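Local structure of proteasome accessory factor B/C (PafBC) (6SJ9) at residues F510-D515 with L551-S556; R503-R508 with V522-L527; D585-L590 with E619-D624; T518-D523 with H541-V546; R341-E346 with D573-L578. The protein probably acts as a transcriptional regulator of the bacterial DNA damage response, combining winged helix-turn-helix modules with WYL domains. All blocks are in the same frame, centred on the assembly; numbering follows the deposited sequence.

Contact 1 of 5, residues F510-D515 with L551-S556; sequences FSLQRD and LDRVES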
# COMPACT_ATOMS: atom_id res chain seq x y z
N PHE A 510 0.51 27.49 8.31
CA PHE A 510 -0.84 27.41 8.87
C PHE A 510 -1.10 26.06 9.53
O PHE A 510 -0.69 25.02 9.03
CB PHE A 510 -1.91 27.62 7.79
CG PHE A 510 -2.10 29.04 7.38
CD1 PHE A 510 -2.55 29.97 8.26
CD2 PHE A 510 -1.88 29.41 6.05
CE1 PHE A 510 -2.71 31.27 7.88
CE2 PHE A 510 -2.06 30.67 5.65
CZ PHE A 510 -2.48 31.62 6.57
N SER A 511 -1.79 26.08 10.65
CA SER A 511 -2.34 24.86 11.21
C SER A 511 -3.46 24.32 10.30
O SER A 511 -3.90 24.98 9.35
CB SER A 511 -2.89 25.12 12.59
OG SER A 511 -3.98 26.01 12.39
N LEU A 512 -3.95 23.12 10.62
CA LEU A 512 -4.97 22.51 9.77
C LEU A 512 -6.18 23.43 9.60
O LEU A 512 -6.61 23.69 8.48
CB LEU A 512 -5.40 21.16 10.35
CG LEU A 512 -6.39 20.34 9.51
CD1 LEU A 512 -5.98 20.30 8.03
CD2 LEU A 512 -6.46 18.93 10.07
N GLN A 513 -6.67 24.02 10.70
CA GLN A 513 -7.80 24.95 10.66
C GLN A 513 -7.48 26.33 10.09
O GLN A 513 -8.42 27.13 9.90
CB GLN A 513 -8.39 25.11 12.07
CG GLN A 513 -9.00 23.83 12.58
CD GLN A 513 -10.13 23.31 11.68
OE1 GLN A 513 -10.94 24.09 11.18
NE2 GLN A 513 -10.14 22.00 11.44
N ARG A 514 -6.20 26.67 9.94
CA ARG A 514 -5.68 27.95 9.44
C ARG A 514 -5.95 29.13 10.38
O ARG A 514 -5.80 30.29 9.97
CB ARG A 514 -6.25 28.25 8.05
CG ARG A 514 -6.01 27.09 7.10
CD ARG A 514 -6.64 27.36 5.76
NE ARG A 514 -5.93 28.44 5.09
CZ ARG A 514 -4.88 28.27 4.29
NH1 ARG A 514 -4.41 27.04 4.07
NH2 ARG A 514 -4.31 29.32 3.71
N ASP A 515 -6.35 28.87 11.60
CA ASP A 515 -6.55 29.89 12.61
C ASP A 515 -5.25 30.28 13.30
O ASP A 515 -5.23 31.29 14.03
CB ASP A 515 -7.57 29.39 13.64
CG ASP A 515 -7.19 28.04 14.23
OD1 ASP A 515 -7.91 27.56 15.11
OD2 ASP A 515 -6.14 27.48 13.82
N LEU A 551 2.48 23.23 0.16
CA LEU A 551 2.65 24.59 -0.32
C LEU A 551 1.42 25.43 -0.01
O LEU A 551 1.53 26.61 0.37
CB LEU A 551 2.94 24.59 -1.82
CG LEU A 551 3.53 25.88 -2.38
CD1 LEU A 551 4.85 26.11 -1.75
CD2 LEU A 551 3.74 25.73 -3.86
N ASP A 552 0.23 24.83 -0.14
CA ASP A 552 -0.96 25.64 0.03
C ASP A 552 -1.24 25.87 1.48
O ASP A 552 -2.29 26.43 1.78
CB ASP A 552 -2.21 25.01 -0.66
CG ASP A 552 -2.69 23.68 -0.02
OD1 ASP A 552 -2.34 23.31 1.13
OD2 ASP A 552 -3.48 22.98 -0.71
N ARG A 553 -0.33 25.46 2.38
CA ARG A 553 -0.46 25.84 3.79
C ARG A 553 0.60 26.83 4.24
O ARG A 553 0.63 27.19 5.41
CB ARG A 553 -0.50 24.61 4.71
CG ARG A 553 -1.87 23.99 4.54
CD ARG A 553 -2.38 23.10 5.63
NE ARG A 553 -1.77 23.21 6.96
CZ ARG A 553 -1.78 22.18 7.78
NH1 ARG A 553 -2.37 21.06 7.37
NH2 ARG A 553 -1.23 22.23 8.98
N VAL A 554 1.44 27.30 3.33
CA VAL A 554 2.41 28.31 3.69
C VAL A 554 1.70 29.63 3.92
O VAL A 554 1.02 30.13 3.02
CB VAL A 554 3.47 28.44 2.59
CG1 VAL A 554 4.34 29.69 2.82
CG2 VAL A 554 4.31 27.18 2.59
N GLU A 555 1.92 30.24 5.08
CA GLU A 555 1.45 31.61 5.23
C GLU A 555 2.49 32.58 4.71
O GLU A 555 2.15 33.50 3.98
CB GLU A 555 1.12 31.95 6.68
CG GLU A 555 0.27 33.22 6.80
CD GLU A 555 1.08 34.45 7.16
OE1 GLU A 555 0.71 35.55 6.69
OE2 GLU A 555 2.07 34.33 7.92
N SER A 556 3.77 32.36 5.02
CA SER A 556 4.78 33.18 4.37
C SER A 556 6.11 32.46 4.50
O SER A 556 6.31 31.65 5.41
CB SER A 556 4.84 34.59 4.97
OG SER A 556 5.38 34.50 6.26
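Phe510 offers its carbonyl to the guanidinium of Arg553, and this grip is the tight part of the meeting between the loop leaving strand 503-510 and the turn that opens strand 554-560. NH2 of Arg553 lies 2.8 Å from O of Phe510, in the carbonyl plane and on a lone pair, whereas NE of Arg553 reaches that oxygen at 3.0 Å from above the plane. One acceptor thus receives two N-H groups, presented side-on and close to the plane of the guanidinium. Backbone N of Leu512 sits over a face of this group, and N of Phe510 donates in return to O of Arg553 at 2.9 Å.

The outer side is more exposed: Glu555 and Arg514 lie at the surface, on opposite faces of the Phe510 ring. CB of Glu555 makes a CH-pi contact 3.8 Å from the ring centroid, while NE of Arg514 is above the other face, offset toward the rim. The carboxylate of Glu555 leads away from the loop. Arg514 closes a type I turn that starts at Ser511, and its NH1 donates edge-on to O of Asp552 at 3.2 Å. The carboxylate of Asp552 is engaged by Arg550 instead.

NH1 of Arg553 forms a salt bridge with Asp584, on the chain leading to strand 586-592. The chemistry therefore implies a double role for one arginine of the WYL domain: its charge is probably offset by Asp584, while two other N-H groups bind the carbonyl of Phe510, which ties the start of the loop to the 551-553 turn.

Contact 2 of 5, residues R503-R508 with V522-L527; sequences RQLRLR and VDPLRL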
# COMPACT_ATOMS: atom_id res chain seq x y z
N ARG A 503 19.84 28.68 0.55
CA ARG A 503 19.38 29.60 1.61
C ARG A 503 18.38 28.93 2.56
O ARG A 503 17.39 28.33 2.12
CB ARG A 503 18.68 30.86 1.05
CG ARG A 503 19.52 31.63 0.03
CD ARG A 503 18.81 32.91 -0.45
NE ARG A 503 19.62 33.46 -1.52
CZ ARG A 503 20.72 34.20 -1.34
NH1 ARG A 503 21.15 34.55 -0.11
NH2 ARG A 503 21.43 34.56 -2.41
N GLN A 504 18.57 29.20 3.84
CA GLN A 504 17.57 28.84 4.83
C GLN A 504 16.35 29.77 4.74
O GLN A 504 16.45 30.94 4.34
CB GLN A 504 18.21 28.94 6.22
CG GLN A 504 17.85 27.82 7.09
CD GLN A 504 18.52 27.88 8.45
OE1 GLN A 504 18.34 28.82 9.18
NE2 GLN A 504 19.30 26.86 8.78
N LEU A 505 15.19 29.24 5.13
CA LEU A 505 13.95 30.01 5.10
C LEU A 505 13.32 30.05 6.48
O LEU A 505 13.31 29.06 7.20
CB LEU A 505 12.93 29.41 4.10
CG LEU A 505 13.34 29.50 2.61
CD1 LEU A 505 12.40 28.74 1.70
CD2 LEU A 505 13.25 30.99 2.18
N ARG A 506 12.77 31.19 6.81
CA ARG A 506 11.84 31.31 7.91
C ARG A 506 10.44 31.03 7.37
O ARG A 506 9.95 31.78 6.53
CB ARG A 506 11.84 32.72 8.48
CG ARG A 506 10.99 32.90 9.75
CD ARG A 506 11.55 32.09 10.89
NE ARG A 506 10.98 32.48 12.20
CZ ARG A 506 11.21 31.80 13.31
NH1 ARG A 506 11.99 30.73 13.27
NH2 ARG A 506 10.65 32.21 14.46
N LEU A 507 9.80 29.99 7.88
CA LEU A 507 8.51 29.52 7.42
C LEU A 507 7.46 29.78 8.50
O LEU A 507 7.67 29.46 9.69
CB LEU A 507 8.56 28.02 7.09
CG LEU A 507 7.21 27.34 7.02
CD1 LEU A 507 6.39 27.85 5.78
CD2 LEU A 507 7.48 25.81 6.99
N ARG A 508 6.36 30.37 8.09
CA ARG A 508 5.14 30.46 8.89
C ARG A 508 4.11 29.54 8.26
O ARG A 508 3.73 29.73 7.11
CB ARG A 508 4.63 31.89 8.97
CG ARG A 508 5.50 32.72 9.96
CD ARG A 508 4.99 34.12 9.91
NE ARG A 508 5.85 35.03 10.61
CZ ARG A 508 5.79 36.34 10.40
NH1 ARG A 508 4.91 36.81 9.51
NH2 ARG A 508 6.59 37.16 11.08
N VAL A 522 13.67 26.49 8.30
CA VAL A 522 13.79 25.25 7.54
C VAL A 522 14.86 25.37 6.46
O VAL A 522 15.09 26.43 5.88
CB VAL A 522 12.45 24.82 6.89
CG1 VAL A 522 11.41 24.85 7.90
CG2 VAL A 522 12.03 25.78 5.77
N ASP A 523 15.52 24.23 6.19
CA ASP A 523 16.40 24.08 5.05
C ASP A 523 15.56 23.46 3.96
O ASP A 523 15.28 22.25 4.02
CB ASP A 523 17.61 23.17 5.36
CG ASP A 523 18.46 23.69 6.52
OD1 ASP A 523 18.68 24.92 6.66
OD2 ASP A 523 19.00 22.83 7.26
N PRO A 524 15.12 24.21 2.96
CA PRO A 524 14.35 23.61 1.86
C PRO A 524 15.21 22.64 1.07
O PRO A 524 16.36 22.92 0.74
CB PRO A 524 13.94 24.81 1.00
CG PRO A 524 14.96 25.84 1.30
CD PRO A 524 15.33 25.67 2.77
N LEU A 525 14.62 21.49 0.73
CA LEU A 525 15.33 20.44 0.02
C LEU A 525 14.77 20.13 -1.36
O LEU A 525 15.54 20.14 -2.33
CB LEU A 525 15.30 19.15 0.87
CG LEU A 525 15.95 19.28 2.26
CD1 LEU A 525 15.86 18.03 3.10
CD2 LEU A 525 17.46 19.68 2.16
N ARG A 526 13.47 19.84 -1.47
CA ARG A 526 12.84 19.43 -2.72
C ARG A 526 11.43 19.96 -2.79
O ARG A 526 10.69 19.92 -1.81
CB ARG A 526 12.76 17.90 -2.84
CG ARG A 526 14.08 17.29 -3.24
CD ARG A 526 13.91 15.80 -3.50
NE ARG A 526 13.72 15.10 -2.21
CZ ARG A 526 13.70 13.78 -2.11
NH1 ARG A 526 13.84 13.03 -3.23
NH2 ARG A 526 13.57 13.23 -0.93
N LEU A 527 11.06 20.40 -3.96
CA LEU A 527 9.71 20.80 -4.30
C LEU A 527 9.15 19.78 -5.28
O LEU A 527 9.79 19.48 -6.29
CB LEU A 527 9.79 22.20 -4.89
CG LEU A 527 8.64 23.14 -5.11
CD1 LEU A 527 7.82 23.29 -3.87
CD2 LEU A 527 9.31 24.45 -5.55
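Leu505 overlaps two side chains of the partner strand: its CB meets CG2 of Val522 at 4.1 Å, and its CD1 meets CG of Pro524 at 3.9 Å, the leucine and the proline crossing at about a right angle. Leu507 continues the apolar strip by setting CD2 against CG1 of Val522. The two branches of Val522 are thereby divided, one to each leucine, with CG1 anti to the carbonyl carbon (chi1 -50°).

Beneath this strip Leu505 and Val522 form an antiparallel hydrogen-bonded pair. N of Leu505 donates to O of Val522 at 2.9 Å, and N of Val522 donates to O of Leu505 at 2.8 Å. The strands then diverge, their axes 117° apart, and beyond the pair CD of Pro524 packs on O of Arg503 at 3.4 Å. Such strongly bent strands suit the Sm-like sheet of a WYL domain, in which 503-510 and 517-530 form a hairpin; Ala498 of helix 489-501 packs against Leu505 and Pro524.

A polar pair accompanies the apolar one. NE2 of Gln504 donates to OD1 of Asp523 at 2.9 Å, arriving on the syn side and 20° out of the carboxylate plane. The chemistry implies that both buried polar groups are satisfied: the amide of Gln504 is held by Asp523 and, through OE1, by Asn560, and the carboxylate of Asp523 by the uncharged donors Gln504 and Ser565, while leucine, valine and proline carry the packing.

Contact 3 of 5, residues D585-L590 with E619-D624; sequences DVLVCL and EVRFGD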
# COMPACT_ATOMS: atom_id res chain seq x y z
N ASP A 585 -0.37 15.25 12.89
CA ASP A 585 -0.57 13.96 13.54
C ASP A 585 -1.16 14.13 14.94
O ASP A 585 -0.91 15.12 15.63
CB ASP A 585 0.75 13.21 13.62
CG ASP A 585 1.24 12.66 12.24
OD1 ASP A 585 0.57 12.87 11.20
OD2 ASP A 585 2.33 12.05 12.20
N VAL A 586 -1.96 13.17 15.37
CA VAL A 586 -2.47 13.10 16.73
C VAL A 586 -1.80 11.91 17.41
O VAL A 586 -1.73 10.82 16.84
CB VAL A 586 -4.00 13.04 16.76
CG1 VAL A 586 -4.54 12.91 15.39
CG2 VAL A 586 -4.50 11.94 17.63
N LEU A 587 -1.28 12.12 18.60
CA LEU A 587 -0.56 11.10 19.34
C LEU A 587 -1.53 10.25 20.18
O LEU A 587 -2.39 10.79 20.87
CB LEU A 587 0.50 11.77 20.20
CG LEU A 587 1.55 10.91 20.90
CD1 LEU A 587 1.03 10.35 22.22
CD2 LEU A 587 2.04 9.79 19.95
N VAL A 588 -1.45 8.93 20.04
CA VAL A 588 -2.42 8.02 20.65
C VAL A 588 -1.64 6.91 21.33
O VAL A 588 -0.60 6.48 20.83
CB VAL A 588 -3.40 7.44 19.61
CG1 VAL A 588 -4.32 6.46 20.26
CG2 VAL A 588 -4.18 8.56 18.92
N CYS A 589 -2.09 6.50 22.50
CA CYS A 589 -1.52 5.36 23.21
C CYS A 589 -2.50 4.20 23.10
O CYS A 589 -3.67 4.36 23.44
CB CYS A 589 -1.24 5.73 24.67
SG CYS A 589 -0.47 4.40 25.55
N LEU A 590 -2.03 3.07 22.57
CA LEU A 590 -2.83 1.88 22.29
C LEU A 590 -2.40 0.76 23.21
O LEU A 590 -1.24 0.70 23.61
CB LEU A 590 -2.63 1.37 20.83
CG LEU A 590 -2.91 2.29 19.67
CD1 LEU A 590 -2.55 1.63 18.32
CD2 LEU A 590 -4.33 2.78 19.69
N GLU A 619 2.61 3.63 21.59
CA GLU A 619 2.33 5.02 21.32
C GLU A 619 2.55 5.28 19.83
O GLU A 619 3.66 5.09 19.32
CB GLU A 619 3.28 5.85 22.18
CG GLU A 619 3.04 7.29 22.27
CD GLU A 619 4.04 7.92 23.20
OE1 GLU A 619 3.71 8.15 24.38
OE2 GLU A 619 5.19 8.13 22.74
N VAL A 620 1.51 5.66 19.10
CA VAL A 620 1.59 5.83 17.66
C VAL A 620 1.02 7.19 17.26
O VAL A 620 0.10 7.71 17.90
CB VAL A 620 0.84 4.70 16.89
CG1 VAL A 620 1.40 3.34 17.28
CG2 VAL A 620 -0.60 4.73 17.17
N ARG A 621 1.49 7.72 16.13
CA ARG A 621 0.95 8.92 15.51
C ARG A 621 -0.00 8.54 14.38
O ARG A 621 0.41 7.90 13.41
CB ARG A 621 2.07 9.80 14.96
CG ARG A 621 3.04 10.32 16.03
CD ARG A 621 4.33 10.92 15.38
NE ARG A 621 4.09 12.11 14.54
CZ ARG A 621 4.28 13.37 14.94
NH1 ARG A 621 4.70 13.64 16.18
NH2 ARG A 621 4.05 14.39 14.10
N PHE A 622 -1.27 8.93 14.50
CA PHE A 622 -2.27 8.75 13.45
C PHE A 622 -2.41 10.04 12.68
O PHE A 622 -2.28 11.14 13.25
CB PHE A 622 -3.62 8.35 14.02
CG PHE A 622 -3.72 6.91 14.30
CD1 PHE A 622 -3.43 6.43 15.57
CD2 PHE A 622 -4.06 6.01 13.31
CE1 PHE A 622 -3.50 5.06 15.84
CE2 PHE A 622 -4.14 4.66 13.56
CZ PHE A 622 -3.85 4.17 14.82
N GLY A 623 -2.63 9.89 11.37
CA GLY A 623 -2.69 11.03 10.47
C GLY A 623 -3.87 11.94 10.74
O GLY A 623 -3.79 13.15 10.49
N ASP A 624 -4.97 11.37 11.25
CA ASP A 624 -6.18 12.11 11.50
C ASP A 624 -6.95 11.35 12.58
O ASP A 624 -7.06 10.12 12.53
CB ASP A 624 -7.04 12.24 10.23
CG ASP A 624 -8.29 13.11 10.45
OD1 ASP A 624 -8.19 14.34 10.21
OD2 ASP A 624 -9.36 12.59 10.89
O HOH W 1 -1.25 14.57 9.55
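Strands 586-590 and 619-622 run antiparallel, their axes 4.7 Å apart at the closest point and inclined at 142°. Val586 pairs with Phe622 and Val588 with Val620 as hydrogen-bonded pairs, giving four backbone bonds; Leu587-Arg621 lies between them and Cys589-Glu619 beyond Val588-Val620, both non-hydrogen-bonded.

On the face of Leu587, CD2 of that leucine lies 3.6 Å from CG of Glu619, against the aliphatic part of a chain whose carboxylate goes on to Arg607. The same face ends in a salt bridge: NE of Arg621 donates at 2.9 Å to the anti lone pair of OD2 of Asp585, an oxygen that lies 19° out of the guanidinium plane. A water spans the other carboxylate oxygen, OD1 of Asp585, and O of Gly623.

The face of Val588 is apolar. CG2 of Val588 touches CD1 of Phe622 at 4.0 Å, and CD1 of Leu590 approaches CG2 of Val620 at 3.8 Å.

These are two neighbouring strands of the ferredoxin-like WCX domain. Helix 627-634 lies over the apolar face, where Phe631 meets the Phe622 ring edge-to-face; Leu647 of helix 645-659 touches Val586 and Val588, and strand 639-643 borders 586-592 on its other edge.

Contact 4 of 5, residues T518-D523 with H541-V546; sequences TERDVD and HSKAGV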
# COMPACT_ATOMS: atom_id res chain seq x y z
N THR A 518 2.50 28.04 12.93
CA THR A 518 3.76 27.72 13.58
C THR A 518 4.84 28.47 12.80
O THR A 518 4.72 28.68 11.57
CB THR A 518 4.05 26.20 13.60
OG1 THR A 518 3.96 25.68 12.27
CG2 THR A 518 3.05 25.45 14.49
N GLU A 519 5.89 28.86 13.50
CA GLU A 519 7.00 29.60 12.93
C GLU A 519 8.27 28.80 13.13
O GLU A 519 8.55 28.36 14.24
CB GLU A 519 7.10 30.99 13.60
CG GLU A 519 7.86 32.03 12.77
CD GLU A 519 8.05 33.44 13.46
OE1 GLU A 519 8.25 33.54 14.72
OE2 GLU A 519 7.95 34.45 12.70
N ARG A 520 9.04 28.63 12.06
CA ARG A 520 10.19 27.76 12.14
C ARG A 520 11.16 28.05 11.01
O ARG A 520 10.75 28.45 9.92
CB ARG A 520 9.78 26.30 12.06
CG ARG A 520 8.89 26.09 10.83
CD ARG A 520 8.48 24.66 10.83
NE ARG A 520 7.15 24.48 11.28
CZ ARG A 520 6.62 23.29 11.58
NH1 ARG A 520 5.35 23.25 11.89
NH2 ARG A 520 7.34 22.17 11.58
N ASP A 521 12.45 27.82 11.29
CA ASP A 521 13.52 27.87 10.31
C ASP A 521 13.63 26.51 9.63
O ASP A 521 13.63 25.49 10.32
CB ASP A 521 14.87 28.21 10.99
CG ASP A 521 14.90 29.68 11.49
OD1 ASP A 521 14.35 30.59 10.83
OD2 ASP A 521 15.44 29.88 12.56
N VAL A 522 13.67 26.49 8.30
CA VAL A 522 13.79 25.25 7.54
C VAL A 522 14.86 25.37 6.46
O VAL A 522 15.09 26.43 5.88
CB VAL A 522 12.45 24.82 6.89
CG1 VAL A 522 11.41 24.85 7.90
CG2 VAL A 522 12.03 25.78 5.77
N ASP A 523 15.52 24.23 6.19
CA ASP A 523 16.40 24.08 5.05
C ASP A 523 15.56 23.46 3.96
O ASP A 523 15.28 22.25 4.02
CB ASP A 523 17.61 23.17 5.36
CG ASP A 523 18.46 23.69 6.52
OD1 ASP A 523 18.68 24.92 6.66
OD2 ASP A 523 19.00 22.83 7.26
N HIS A 541 14.12 22.97 11.59
CA HIS A 541 14.90 23.12 12.80
C HIS A 541 14.05 23.11 14.06
O HIS A 541 14.61 22.92 15.13
CB HIS A 541 15.79 24.37 12.75
CG HIS A 541 16.89 24.19 11.77
ND1 HIS A 541 16.77 24.56 10.44
CD2 HIS A 541 18.03 23.47 11.86
CE1 HIS A 541 17.85 24.17 9.78
NE2 HIS A 541 18.62 23.50 10.62
N SER A 542 12.74 23.32 13.98
CA SER A 542 11.92 23.12 15.18
C SER A 542 11.67 21.66 15.52
O SER A 542 11.60 21.33 16.69
CB SER A 542 10.60 23.86 15.05
OG SER A 542 10.89 25.24 15.02
N LYS A 543 11.46 20.77 14.55
CA LYS A 543 11.30 19.36 14.87
C LYS A 543 12.64 18.63 14.88
O LYS A 543 12.69 17.45 15.23
CB LYS A 543 10.37 18.67 13.86
CG LYS A 543 9.02 19.30 13.71
CD LYS A 543 8.29 19.37 15.09
CE LYS A 543 6.78 19.30 14.91
NZ LYS A 543 6.13 20.21 15.90
N ALA A 544 13.71 19.30 14.46
CA ALA A 544 15.01 18.68 14.27
C ALA A 544 14.88 17.42 13.43
O ALA A 544 15.33 16.34 13.81
CB ALA A 544 15.69 18.41 15.64
N GLY A 545 14.19 17.55 12.29
CA GLY A 545 14.07 16.46 11.34
C GLY A 545 13.43 16.92 10.04
O GLY A 545 12.82 18.00 9.95
N VAL A 546 13.48 16.02 9.06
CA VAL A 546 12.94 16.33 7.75
C VAL A 546 11.43 16.21 7.85
O VAL A 546 10.92 15.27 8.47
CB VAL A 546 13.52 15.38 6.68
CG1 VAL A 546 12.85 15.63 5.36
CG2 VAL A 546 15.07 15.60 6.52
O HOH W 2 12.91 26.61 14.07
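Asp521 and His541 meet through one carbonyl that accepts twice. N of His541 donates to O of Asp521 at 2.9 Å, and ND1 of His541 reaches the same oxygen at 3.3 Å from above the carbonyl plane. CE1 of His541 points at the carboxylate of Asp523, 3.1 Å from OD2, with ring and carboxylate planes 78° apart. Beside this, OG of Ser542 rests on CB of Arg520 at 3.3 Å, and a water joins that hydroxyl, 2.6 Å away, to N of Asp521. At the far end of the same arginine, NH2 of Arg520 passes CG of Lys543 at 3.9 Å.

The segment 541-546 is the turn of a hairpin in the WYL sheet, linking strand 533-540 to 545-550. A G1 beta bulge at Ala544 and Gly545, opposite Cys540, lies where the second strand starts; the turn packs against 517-530, the strand on the other side of 533-540.

A second shell sets the groups in place. NE2 of His541 is hydrogen-bonded to OG of Ser565, and Tyr539 meets the imidazole edge-to-face. NH1 of Arg520 donates in the guanidinium plane to OG1 of Thr518 at 2.8 Å and forms a salt bridge with Glu583.

Contact 5 of 5, residues R341-E346 with D573-L578; sequences RKRTSE and DFPARL
The carboxylate of Glu346 stands well out of the guanidinium plane of Arg577: OE2 of Glu346 is 4.2 Å from NE of Arg577, so opposite charges are near but no N-H is aimed at the oxygen. The guanidinium has other company, a cation-pi contact with Tyr528 and a salt bridge from NH2 to Asp442, while OE2 of Glu346 pairs with Arg526. A water is held by N and NE of Arg577; its further link to Glu346 is doubtful, being too short.

The motif is an N-cap. Ser345 immediately precedes helix 346-360, which opens the helix-turn-helix region, and its OG accepts from N of Gln348. With chi1 at 63°, OG is placed between the backbone N and the carbonyl carbon. A water appears to link this hydroxyl to OD2 of the poorly ordered Asp573.

From CA to CA, Arg343-Glu346 and Asp573-Arg577 run 86° apart. N of Ala576 donates to O of Thr344 at 2.8 Å, in the carbonyl plane and on a lone pair. The pyrrolidine of Pro575 sets CG against CB of Arg343 at 3.6 Å, and CB of Ala576 meets CG of Glu346 at 3.7 Å. The linker between strands 562-563 and 586-592 thus lies against the start of the helix. At the first turn, one water receives N of Glu346 at 2.8 Å and donates to O of Phe574.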
# COMPACT_ATOMS: atom_id res chain seq x y z
N ARG A 341 9.26 -1.22 13.70
CA ARG A 341 9.61 -0.81 12.34
C ARG A 341 9.76 0.70 12.27
O ARG A 341 8.91 1.44 12.78
CB ARG A 341 8.52 -1.27 11.37
CG ARG A 341 8.72 -0.86 9.90
CD ARG A 341 7.47 -1.33 9.03
NE ARG A 341 7.39 -2.79 9.15
CZ ARG A 341 6.26 -3.47 9.02
NH1 ARG A 341 5.14 -2.82 8.76
NH2 ARG A 341 6.24 -4.81 9.13
N LYS A 342 10.84 1.17 11.63
CA LYS A 342 11.06 2.61 11.41
C LYS A 342 10.31 3.08 10.17
O LYS A 342 10.05 2.31 9.25
CB LYS A 342 12.56 2.94 11.23
CG LYS A 342 13.46 2.58 12.36
CD LYS A 342 14.80 3.35 12.24
CE LYS A 342 15.76 3.06 13.39
NZ LYS A 342 17.20 3.05 12.98
N ARG A 343 10.00 4.38 10.15
CA ARG A 343 9.38 5.01 8.99
C ARG A 343 10.21 4.77 7.73
O ARG A 343 11.42 5.00 7.71
CB ARG A 343 9.21 6.51 9.23
CG ARG A 343 8.05 6.84 10.17
CD ARG A 343 8.12 8.27 10.70
NE ARG A 343 7.04 8.37 11.66
CZ ARG A 343 5.77 8.60 11.34
NH1 ARG A 343 5.44 8.82 10.07
NH2 ARG A 343 4.85 8.65 12.30
N THR A 344 9.57 4.24 6.72
CA THR A 344 10.28 3.75 5.55
C THR A 344 11.11 4.83 4.90
O THR A 344 10.62 5.93 4.65
CB THR A 344 9.25 3.19 4.59
OG1 THR A 344 8.46 2.27 5.36
CG2 THR A 344 9.92 2.45 3.39
N SER A 345 12.37 4.53 4.62
CA SER A 345 13.30 5.45 3.97
C SER A 345 13.43 5.17 2.47
O SER A 345 12.99 4.16 1.94
CB SER A 345 14.69 5.33 4.60
OG SER A 345 15.18 4.02 4.39
N GLU A 346 14.08 6.10 1.79
CA GLU A 346 14.40 5.89 0.37
C GLU A 346 15.35 4.70 0.17
O GLU A 346 15.18 3.94 -0.78
CB GLU A 346 14.99 7.18 -0.22
CG GLU A 346 13.92 8.28 -0.26
CD GLU A 346 14.37 9.56 -0.99
OE1 GLU A 346 15.59 9.77 -1.10
OE2 GLU A 346 13.52 10.31 -1.49
N ASP A 573 19.34 7.76 8.94
CA ASP A 573 18.49 7.95 7.78
C ASP A 573 17.23 8.72 8.16
O ASP A 573 16.84 8.80 9.33
CB ASP A 573 18.10 6.61 7.14
CG ASP A 573 19.12 6.11 6.13
OD1 ASP A 573 20.09 6.85 5.86
OD2 ASP A 573 18.94 4.99 5.61
N PHE A 574 16.62 9.32 7.16
CA PHE A 574 15.33 9.90 7.43
C PHE A 574 14.27 9.25 6.55
O PHE A 574 14.58 8.55 5.57
CB PHE A 574 15.31 11.44 7.29
CG PHE A 574 15.69 11.99 5.94
CD1 PHE A 574 14.71 12.36 5.04
CD2 PHE A 574 17.03 12.25 5.62
CE1 PHE A 574 15.04 12.93 3.80
CE2 PHE A 574 17.37 12.82 4.39
CZ PHE A 574 16.37 13.15 3.48
N PRO A 575 13.02 9.39 6.92
CA PRO A 575 11.97 8.75 6.15
C PRO A 575 11.90 9.31 4.73
O PRO A 575 12.24 10.46 4.45
CB PRO A 575 10.71 9.04 6.96
CG PRO A 575 11.21 9.43 8.35
CD PRO A 575 12.50 10.11 8.10
N ALA A 576 11.42 8.47 3.82
CA ALA A 576 11.11 8.96 2.50
C ALA A 576 9.89 9.89 2.58
O ALA A 576 9.19 9.95 3.61
CB ALA A 576 10.80 7.77 1.60
N ARG A 577 9.61 10.58 1.49
CA ARG A 577 8.76 11.76 1.56
C ARG A 577 7.33 11.45 2.02
O ARG A 577 6.71 12.31 2.66
CB ARG A 577 8.73 12.44 0.20
CG ARG A 577 9.94 13.28 -0.03
CD ARG A 577 9.89 13.85 -1.48
NE ARG A 577 10.25 12.84 -2.47
CZ ARG A 577 10.48 13.10 -3.76
NH1 ARG A 577 10.40 14.36 -4.21
NH2 ARG A 577 10.82 12.13 -4.60
N LEU A 578 6.76 10.30 1.66
CA LEU A 578 5.41 9.97 2.10
C LEU A 578 5.37 9.36 3.48
O LEU A 578 4.31 8.89 3.90
CB LEU A 578 4.73 8.98 1.12
CG LEU A 578 4.42 9.64 -0.22
CD1 LEU A 578 3.85 8.64 -1.23
CD2 LEU A 578 3.40 10.77 0.07
O HOH W 3 16.92 2.77 5.86
O HOH W 4 11.13 10.49 -1.08
O HOH W 5 15.12 8.45 2.79

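Contacts 1, 2 and 4 belong to one WYL sheet: contact 2 is its buried core pair, contact 1 a surface corner beside it, and contact 4 a partly buried turn that shares Val522 and Asp523 with contact 2. Contact 3 lies in the separate WCX sheet and has the most regular ladder of backbone bonds. Contact 5 joins elements far apart in sequence and relies more on waters. It also touches three of the others: Arg526 of contact 2 bridges to Glu346, Val546 of contact 4 packs on Phe574, and Arg343 abuts Arg621 of contact 3. Apolar packing marks contacts 2 and 3, whereas arginine and histidine gripping carbonyls mark 1 and 4.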